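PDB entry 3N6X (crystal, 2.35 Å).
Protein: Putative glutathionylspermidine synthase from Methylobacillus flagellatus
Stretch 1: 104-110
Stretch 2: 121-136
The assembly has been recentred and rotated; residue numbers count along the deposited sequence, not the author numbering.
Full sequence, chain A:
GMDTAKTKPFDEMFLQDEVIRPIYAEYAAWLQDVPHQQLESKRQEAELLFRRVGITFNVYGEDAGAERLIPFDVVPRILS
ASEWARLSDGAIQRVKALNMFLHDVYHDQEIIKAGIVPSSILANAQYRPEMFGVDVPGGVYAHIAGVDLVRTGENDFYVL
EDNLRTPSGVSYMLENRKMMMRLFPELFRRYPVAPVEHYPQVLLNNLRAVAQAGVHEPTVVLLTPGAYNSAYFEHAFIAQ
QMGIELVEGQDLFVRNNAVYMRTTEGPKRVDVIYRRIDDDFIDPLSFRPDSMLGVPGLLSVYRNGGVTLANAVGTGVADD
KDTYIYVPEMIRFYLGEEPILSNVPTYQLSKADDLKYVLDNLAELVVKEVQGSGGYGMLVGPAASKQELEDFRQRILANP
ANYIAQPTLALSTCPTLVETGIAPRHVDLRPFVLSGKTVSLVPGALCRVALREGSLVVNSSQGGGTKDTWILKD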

ATOM      1  N   ASP A 104      16.328 -12.661  -8.034  1.00 30.52           N
ATOM      2  CA  ASP A 104      17.174 -12.641  -9.228  1.00 29.54           C
ATOM      3  C   ASP A 104      18.255 -11.528  -9.198  1.00 32.74           C
ATOM      4  O   ASP A 104      19.426 -11.841  -9.427  1.00 32.08           O
ATOM      5  N   VAL A 105      17.881 -10.241  -8.861  1.00 29.28           N
ATOM      6  CA  VAL A 105      18.869  -9.131  -8.819  1.00 30.18           C
ATOM      7  C   VAL A 105      19.999  -9.340  -7.845  1.00 34.60           C
ATOM      8  O   VAL A 105      21.072  -8.737  -8.015  1.00 34.09           O
ATOM      9  N   TYR A 106      19.731 -10.069  -6.749  1.00 30.92           N
ATOM     10  CA  TYR A 106      20.736 -10.304  -5.713  1.00 29.83           C
ATOM     11  C   TYR A 106      21.394 -11.677  -5.871  1.00 34.54           C
ATOM     12  O   TYR A 106      22.170 -12.093  -5.011  1.00 34.49           O
ATOM     13  N   HIS A 107      21.113 -12.365  -6.997  1.00 31.28           N
ATOM     14  CA  HIS A 107      21.707 -13.665  -7.282  1.00 30.76           C
ATOM     15  C   HIS A 107      22.311 -13.727  -8.680  1.00 34.87           C
ATOM     16  O   HIS A 107      23.286 -13.033  -8.919  1.00 35.61           O
ATOM     17  N   ASP A 108      21.741 -14.517  -9.610  1.00 32.11           N
ATOM     18  CA  ASP A 108      22.313 -14.676 -10.952  1.00 32.57           C
ATOM     19  C   ASP A 108      22.005 -13.553 -11.931  1.00 36.32           C
ATOM     20  O   ASP A 108      22.616 -13.501 -13.001  1.00 35.84           O
ATOM     21  N   GLN A 109      21.077 -12.642 -11.572  1.00 32.00           N
ATOM     22  CA  GLN A 109      20.691 -11.500 -12.424  1.00 31.63           C
ATOM     23  C   GLN A 109      20.346 -11.938 -13.852  1.00 35.97           C
ATOM     24  O   GLN A 109      20.759 -11.296 -14.816  1.00 36.58           O
ATOM     25  N   GLU A 110      19.577 -13.048 -13.971  1.00 31.56           N
ATOM     26  CA  GLU A 110      19.167 -13.634 -15.249  1.00 31.13           C
ATOM     27  C   GLU A 110      18.395 -12.647 -16.134  1.00 35.94           C
ATOM     28  O   GLU A 110      18.577 -12.659 -17.354  1.00 35.63           O
ATOM     29  N   ILE A 121      19.906  -0.344 -13.671  1.00 41.92           N
ATOM     30  CA  ILE A 121      19.196  -0.613 -12.410  1.00 41.87           C
ATOM     31  C   ILE A 121      20.196  -0.733 -11.234  1.00 44.97           C
ATOM     32  O   ILE A 121      19.849  -0.430 -10.097  1.00 45.08           O
ATOM     33  N   LEU A 122      21.433  -1.155 -11.527  1.00 41.13           N
ATOM     34  CA  LEU A 122      22.489  -1.327 -10.526  1.00 40.50           C
ATOM     35  C   LEU A 122      23.057   0.019 -10.031  1.00 43.21           C
ATOM     36  O   LEU A 122      23.832   0.039  -9.077  1.00 41.72           O
ATOM     37  N   ALA A 123      22.646   1.143 -10.673  1.00 40.19           N
ATOM     38  CA  ALA A 123      23.019   2.500 -10.242  1.00 40.23           C
ATOM     39  C   ALA A 123      22.027   3.001  -9.181  1.00 44.74           C
ATOM     40  O   ALA A 123      22.285   4.009  -8.523  1.00 45.23           O
ATOM     41  N   ASN A 124      20.900   2.282  -9.006  1.00 40.75           N
ATOM     42  CA  ASN A 124      19.870   2.643  -8.044  1.00 40.56           C
ATOM     43  C   ASN A 124      20.376   2.537  -6.613  1.00 44.75           C
ATOM     44  O   ASN A 124      20.956   1.516  -6.235  1.00 42.74           O
ATOM     45  N   ALA A 125      20.153   3.607  -5.816  1.00 43.20           N
ATOM     46  CA  ALA A 125      20.577   3.698  -4.407  1.00 43.63           C
ATOM     47  C   ALA A 125      19.860   2.679  -3.554  1.00 46.89           C
ATOM     48  O   ALA A 125      20.364   2.294  -2.494  1.00 46.79           O
ATOM     49  N   GLN A 126      18.686   2.221  -4.022  1.00 42.76           N
ATOM     50  CA  GLN A 126      17.883   1.218  -3.323  1.00 41.53           C
ATOM     51  C   GLN A 126      18.415  -0.212  -3.535  1.00 43.27           C
ATOM     52  O   GLN A 126      18.067  -1.111  -2.766  1.00 43.41           O
ATOM     53  N   TYR A 127      19.287  -0.415  -4.548  1.00 36.85           N
ATOM     54  CA  TYR A 127      19.937  -1.704  -4.758  1.00 35.46           C
ATOM     55  C   TYR A 127      21.038  -1.828  -3.706  1.00 41.83           C
ATOM     56  O   TYR A 127      21.905  -0.962  -3.639  1.00 43.70           O
ATOM     57  N   ARG A 128      20.964  -2.856  -2.839  1.00 36.94           N
ATOM     58  CA  ARG A 128      21.916  -3.021  -1.735  1.00 34.95           C
ATOM     59  C   ARG A 128      22.914  -4.116  -2.032  1.00 36.91           C
ATOM     60  O   ARG A 128      22.576  -5.305  -1.960  1.00 35.92           O
ATOM     61  N   PRO A 129      24.175  -3.746  -2.364  1.00 33.62           N
ATOM     62  CA  PRO A 129      25.193  -4.779  -2.644  1.00 33.46           C
ATOM     63  C   PRO A 129      25.456  -5.709  -1.447  1.00 35.79           C
ATOM     64  O   PRO A 129      25.929  -6.830  -1.644  1.00 35.53           O
ATOM     65  N   GLU A 130      25.059  -5.273  -0.213  1.00 31.45           N
ATOM     66  CA  GLU A 130      25.157  -6.069   1.039  1.00 31.12           C
ATOM     67  C   GLU A 130      24.256  -7.299   0.979  1.00 34.69           C
ATOM     68  O   GLU A 130      24.471  -8.274   1.714  1.00 35.17           O
HETATM   69  N   MSE A 131      23.242  -7.256   0.100  1.00 29.25           N
HETATM   70  CA  MSE A 131      22.277  -8.352  -0.080  1.00 26.57           C
HETATM   71  C   MSE A 131      22.639  -9.295  -1.236  1.00 32.16           C
HETATM   72  O   MSE A 131      21.987 -10.319  -1.408  1.00 33.85           O
ATOM     73  N   PHE A 132      23.698  -8.978  -1.996  1.00 29.53           N
ATOM     74  CA  PHE A 132      24.133  -9.811  -3.121  1.00 30.78           C
ATOM     75  C   PHE A 132      24.676 -11.143  -2.642  1.00 37.70           C
ATOM     76  O   PHE A 132      25.567 -11.182  -1.796  1.00 39.55           O
ATOM     77  N   GLY A 133      24.106 -12.227  -3.159  1.00 33.32           N
ATOM     78  CA  GLY A 133      24.504 -13.579  -2.789  1.00 31.75           C
ATOM     79  C   GLY A 133      23.863 -14.078  -1.510  1.00 36.64           C
ATOM     80  O   GLY A 133      24.055 -15.241  -1.136  1.00 38.17           O
ATOM     81  N   VAL A 134      23.077 -13.216  -0.827  1.00 30.78           N
ATOM     82  CA  VAL A 134      22.424 -13.589   0.434  1.00 29.26           C
ATOM     83  C   VAL A 134      21.114 -14.342   0.186  1.00 35.20           C
ATOM     84  O   VAL A 134      20.217 -13.824  -0.486  1.00 35.91           O
ATOM     85  N   ASP A 135      21.010 -15.562   0.725  1.00 32.31           N
ATOM     86  CA  ASP A 135      19.794 -16.370   0.654  1.00 32.76           C
ATOM     87  C   ASP A 135      18.866 -15.995   1.805  1.00 38.18           C
ATOM     88  O   ASP A 135      19.290 -15.984   2.960  1.00 38.77           O
ATOM     89  N   VAL A 136      17.617 -15.652   1.489  1.00 34.70           N
ATOM     90  CA  VAL A 136      16.621 -15.263   2.486  1.00 33.79           C
ATOM     91  C   VAL A 136      15.598 -16.400   2.660  1.00 39.94           C
ATOM     92  O   VAL A 136      15.287 -17.088   1.683  1.00 39.35           O
TER

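The contact is organised around one residue, Tyr 106, whose two ends are both held by backbone amides of the other stretch. Its carbonyl accepts a hydrogen bond from Gly 133 N (N to Tyr 106 O, 2.7 Å, 173° at the hydrogen), and its phenol oxygen accepts one from Arg 128 N (N to Tyr 106 OH, 3.0 Å, 174°). Both are nearly linear, so the segment between Arg 128 and Gly 133 is fastened at two points along a single residue. Tyr 106 is also the first residue after a helix to leave helical phi/psi, and it has the largest area covered by the opposing stretch, 143 Å².

The CA-to-CB bond of Tyr 106 runs sideways, but with chi1 in m (-67°) and chi2 at -58° the ring end comes nearer to the second stretch. Met 131, a selenomethionine, covers one face: its CB lies 3.9 Å from the ring centroid and 10° off the normal, a CH-pi geometry. Although this CB points toward the first stretch, the m, m, m side chain leads its end away. Tyr 127, chi1 t, brings its ring close to Tyr 106, with CE1 of Tyr 106 3.4 Å from CE1 of Tyr 127. The planes are inclined by 24° and the centroids are 5.0 Å apart; the rings are slid past each other and barely overlap.

At its outer end, Tyr 127 OH lies 3.4 Å from Val 105 O, a distance that makes any hydrogen bond there weak, and the bond is not settled, because the phenol proton has another acceptor within reach. Val 105 CB also meets Tyr 127 CE1 at 4.2 Å. The same carbonyl is the acceptor for Gln 109 NE2 (2.8 Å to Val 105 O, 166°). Gln 109 points toward the second stretch, chi1 m and chi2 t, and its NE2 packs 3.8 Å from Leu 122 CD2 and 3.9 Å from Phe 132 CE1.

Phe 132, chi1 t, extends its ring along the first stretch, placing CE1 3.3 Å from His 107 O. Its backbone adds a CA-H...O contact, Phe 132 CA to Tyr 106 O at 3.6 Å. The next residue, Gly 133, lies in the type II turn from Met 131 to Val 134, with a positive phi of 83° that favours glycine.

His 107 starts away from the second stretch, yet chi1 m and chi2 at 88° bring its imidazole back. NE2 donates to Asp 135 OD1 (2.9 Å, 139°), which sits at the ring edge, near its plane. Asp 135, chi1 m, likewise starts sideways before its carboxylate comes nearer.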

ATOM      1  CB  ASP A 104      16.318 -12.558 -10.497  1.00 30.81           C
ATOM      2  CG  ASP A 104      17.055 -12.848 -11.791  1.00 31.45           C
ATOM      3  OD1 ASP A 104      18.012 -13.639 -11.763  1.00 31.31           O
ATOM      4  OD2 ASP A 104      16.614 -12.363 -12.836  1.00 37.52           O
ATOM      5  CB  VAL A 105      18.280  -7.708  -8.650  1.00 34.69           C
ATOM      6  CG1 VAL A 105      17.679  -7.215  -9.926  1.00 35.58           C
ATOM      7  CG2 VAL A 105      17.302  -7.617  -7.481  1.00 34.08           C
ATOM      8  CB  TYR A 106      20.118 -10.120  -4.320  1.00 29.43           C
ATOM      9  CG  TYR A 106      19.708  -8.690  -4.046  1.00 28.42           C
ATOM     10  CD1 TYR A 106      20.636  -7.657  -4.104  1.00 29.82           C
ATOM     11  CD2 TYR A 106      18.400  -8.373  -3.682  1.00 28.36           C
ATOM     12  CE1 TYR A 106      20.269  -6.339  -3.845  1.00 30.55           C
ATOM     13  CE2 TYR A 106      18.022  -7.055  -3.412  1.00 28.55           C
ATOM     14  CZ  TYR A 106      18.962  -6.041  -3.500  1.00 32.32           C
ATOM     15  OH  TYR A 106      18.616  -4.739  -3.256  1.00 28.90           O
ATOM     16  CB  HIS A 107      20.743 -14.834  -6.953  1.00 31.31           C
ATOM     17  CG  HIS A 107      20.542 -15.015  -5.473  1.00 35.62           C
ATOM     18  ND1 HIS A 107      19.552 -14.318  -4.781  1.00 37.47           N
ATOM     19  CD2 HIS A 107      21.275 -15.724  -4.579  1.00 36.66           C
ATOM     20  CE1 HIS A 107      19.687 -14.666  -3.510  1.00 36.32           C
ATOM     21  NE2 HIS A 107      20.715 -15.497  -3.333  1.00 36.40           N
ATOM     22  CB  ASP A 108      21.965 -16.048 -11.548  1.00 34.72           C
ATOM     23  CG  ASP A 108      22.571 -17.220 -10.766  1.00 45.27           C
ATOM     24  OD1 ASP A 108      23.616 -17.017 -10.097  1.00 43.42           O
ATOM     25  OD2 ASP A 108      22.014 -18.335 -10.844  1.00 54.35           O
ATOM     26  CB  GLN A 109      21.764 -10.396 -12.396  1.00 32.08           C
ATOM     27  CG  GLN A 109      22.027  -9.882 -10.980  1.00 35.39           C
ATOM     28  CD  GLN A 109      23.117  -8.845 -10.894  1.00 44.07           C
ATOM     29  OE1 GLN A 109      24.002  -8.765 -11.740  1.00 37.85           O
ATOM     30  NE2 GLN A 109      23.104  -8.060  -9.825  1.00 34.73           N
ATOM     31  CB  GLU A 110      18.338 -14.923 -15.035  1.00 31.67           C
ATOM     32  CG  GLU A 110      19.118 -16.102 -14.452  1.00 38.57           C
ATOM     33  CD  GLU A 110      20.340 -16.612 -15.211  1.00 69.43           C
ATOM     34  OE1 GLU A 110      20.484 -16.298 -16.418  1.00 60.67           O
ATOM     35  OE2 GLU A 110      21.138 -17.360 -14.598  1.00 68.61           O
ATOM     36  CB  ILE A 121      18.273  -1.880 -12.540  1.00 45.19           C
ATOM     37  CG1 ILE A 121      17.229  -1.926 -11.425  1.00 45.68           C
ATOM     38  CG2 ILE A 121      19.088  -3.193 -12.597  1.00 45.90           C
ATOM     39  CD1 ILE A 121      15.941  -2.435 -11.850  1.00 58.23           C
ATOM     40  CB  LEU A 122      23.603  -2.248 -11.064  1.00 40.09           C
ATOM     41  CG  LEU A 122      23.146  -3.618 -11.578  1.00 44.82           C
ATOM     42  CD1 LEU A 122      24.326  -4.436 -12.073  1.00 44.89           C
ATOM     43  CD2 LEU A 122      22.392  -4.388 -10.508  1.00 47.94           C
ATOM     44  CB  ALA A 123      23.033   3.454 -11.437  1.00 40.64           C
ATOM     45  CB  ASN A 124      18.624   1.789  -8.241  1.00 41.08           C
ATOM     46  CG  ASN A 124      17.374   2.445  -7.741  1.00 59.83           C
ATOM     47  OD1 ASN A 124      17.258   2.817  -6.564  1.00 51.36           O
ATOM     48  ND2 ASN A 124      16.413   2.612  -8.626  1.00 54.56           N
ATOM     49  CB  ALA A 125      20.301   5.093  -3.873  1.00 44.94           C
ATOM     50  CB  GLN A 126      16.408   1.340  -3.719  1.00 42.66           C
ATOM     51  CG  GLN A 126      15.720   2.581  -3.143  1.00 41.61           C
ATOM     52  CD  GLN A 126      15.838   2.644  -1.640  1.00 53.56           C
ATOM     53  OE1 GLN A 126      15.518   1.692  -0.925  1.00 52.32           O
ATOM     54  NE2 GLN A 126      16.335   3.755  -1.134  1.00 46.94           N
ATOM     55  CB  TYR A 127      20.521  -1.826  -6.192  1.00 34.31           C
ATOM     56  CG  TYR A 127      21.327  -3.094  -6.405  1.00 32.78           C
ATOM     57  CD1 TYR A 127      20.707  -4.284  -6.776  1.00 33.12           C
ATOM     58  CD2 TYR A 127      22.697  -3.131  -6.128  1.00 33.13           C
ATOM     59  CE1 TYR A 127      21.434  -5.470  -6.914  1.00 32.21           C
ATOM     60  CE2 TYR A 127      23.432  -4.312  -6.258  1.00 33.58           C
ATOM     61  CZ  TYR A 127      22.797  -5.477  -6.660  1.00 39.50           C
ATOM     62  OH  TYR A 127      23.516  -6.639  -6.794  1.00 42.93           O
ATOM     63  CB  ARG A 128      21.186  -3.294  -0.394  1.00 34.79           C
ATOM     64  CG  ARG A 128      20.058  -2.316  -0.081  1.00 38.43           C
ATOM     65  CD  ARG A 128      20.515  -1.116   0.715  1.00 45.38           C
ATOM     66  NE  ARG A 128      19.423  -0.163   0.916  1.00 46.67           N
ATOM     67  CZ  ARG A 128      19.589   1.067   1.385  1.00 61.97           C
ATOM     68  NH1 ARG A 128      20.799   1.501   1.717  1.00 56.00           N
ATOM     69  NH2 ARG A 128      18.546   1.873   1.533  1.00 47.38           N
ATOM     70  CB  PRO A 129      26.434  -3.960  -3.031  1.00 35.40           C
ATOM     71  CG  PRO A 129      26.201  -2.603  -2.455  1.00 39.02           C
ATOM     72  CD  PRO A 129      24.732  -2.381  -2.496  1.00 34.41           C
ATOM     73  CB  GLU A 130      24.765  -5.215   2.263  1.00 32.41           C
ATOM     74  CG  GLU A 130      25.689  -4.024   2.511  1.00 36.85           C
ATOM     75  CD  GLU A 130      25.356  -2.757   1.746  1.00 47.26           C
ATOM     76  OE1 GLU A 130      24.394  -2.767   0.940  1.00 38.30           O
ATOM     77  OE2 GLU A 130      26.070  -1.752   1.947  1.00 51.03           O
HETATM   78  CB  MSE A 131      20.864  -7.780  -0.240  1.00 26.81           C
HETATM   79  CG  MSE A 131      20.340  -7.176   1.057  1.00 31.07           C
HETATM   80 SE   MSE A 131      20.352  -8.516   2.534  0.75 35.49          SE
HETATM   81  CE  MSE A 131      18.907  -9.650   1.866  1.00 32.26           C
ATOM     82  CB  PHE A 132      25.178  -9.076  -4.001  1.00 32.57           C
ATOM     83  CG  PHE A 132      25.540  -9.840  -5.256  1.00 34.35           C
ATOM     84  CD1 PHE A 132      24.709  -9.812  -6.374  1.00 38.15           C
ATOM     85  CD2 PHE A 132      26.688 -10.624  -5.308  1.00 36.52           C
ATOM     86  CE1 PHE A 132      25.023 -10.552  -7.521  1.00 39.20           C
ATOM     87  CE2 PHE A 132      27.001 -11.362  -6.454  1.00 39.52           C
ATOM     88  CZ  PHE A 132      26.163 -11.326  -7.552  1.00 37.91           C
ATOM     89  CB  VAL A 134      22.225 -12.358   1.366  1.00 31.15           C
ATOM     90  CG1 VAL A 134      21.532 -12.756   2.675  1.00 30.49           C
ATOM     91  CG2 VAL A 134      23.554 -11.663   1.642  1.00 29.84           C
ATOM     92  CB  ASP A 135      20.130 -17.877   0.715  1.00 34.37           C
ATOM     93  CG  ASP A 135      20.954 -18.400  -0.462  1.00 44.51           C
ATOM     94  OD1 ASP A 135      21.053 -17.684  -1.491  1.00 43.91           O
ATOM     95  OD2 ASP A 135      21.489 -19.523  -0.357  1.00 52.77           O
ATOM     96  CB  VAL A 136      15.947 -13.887   2.145  1.00 36.59           C
ATOM     97  CG1 VAL A 136      16.997 -12.794   1.944  1.00 35.71           C
ATOM     98  CG2 VAL A 136      15.037 -13.992   0.919  1.00 36.07           C
TER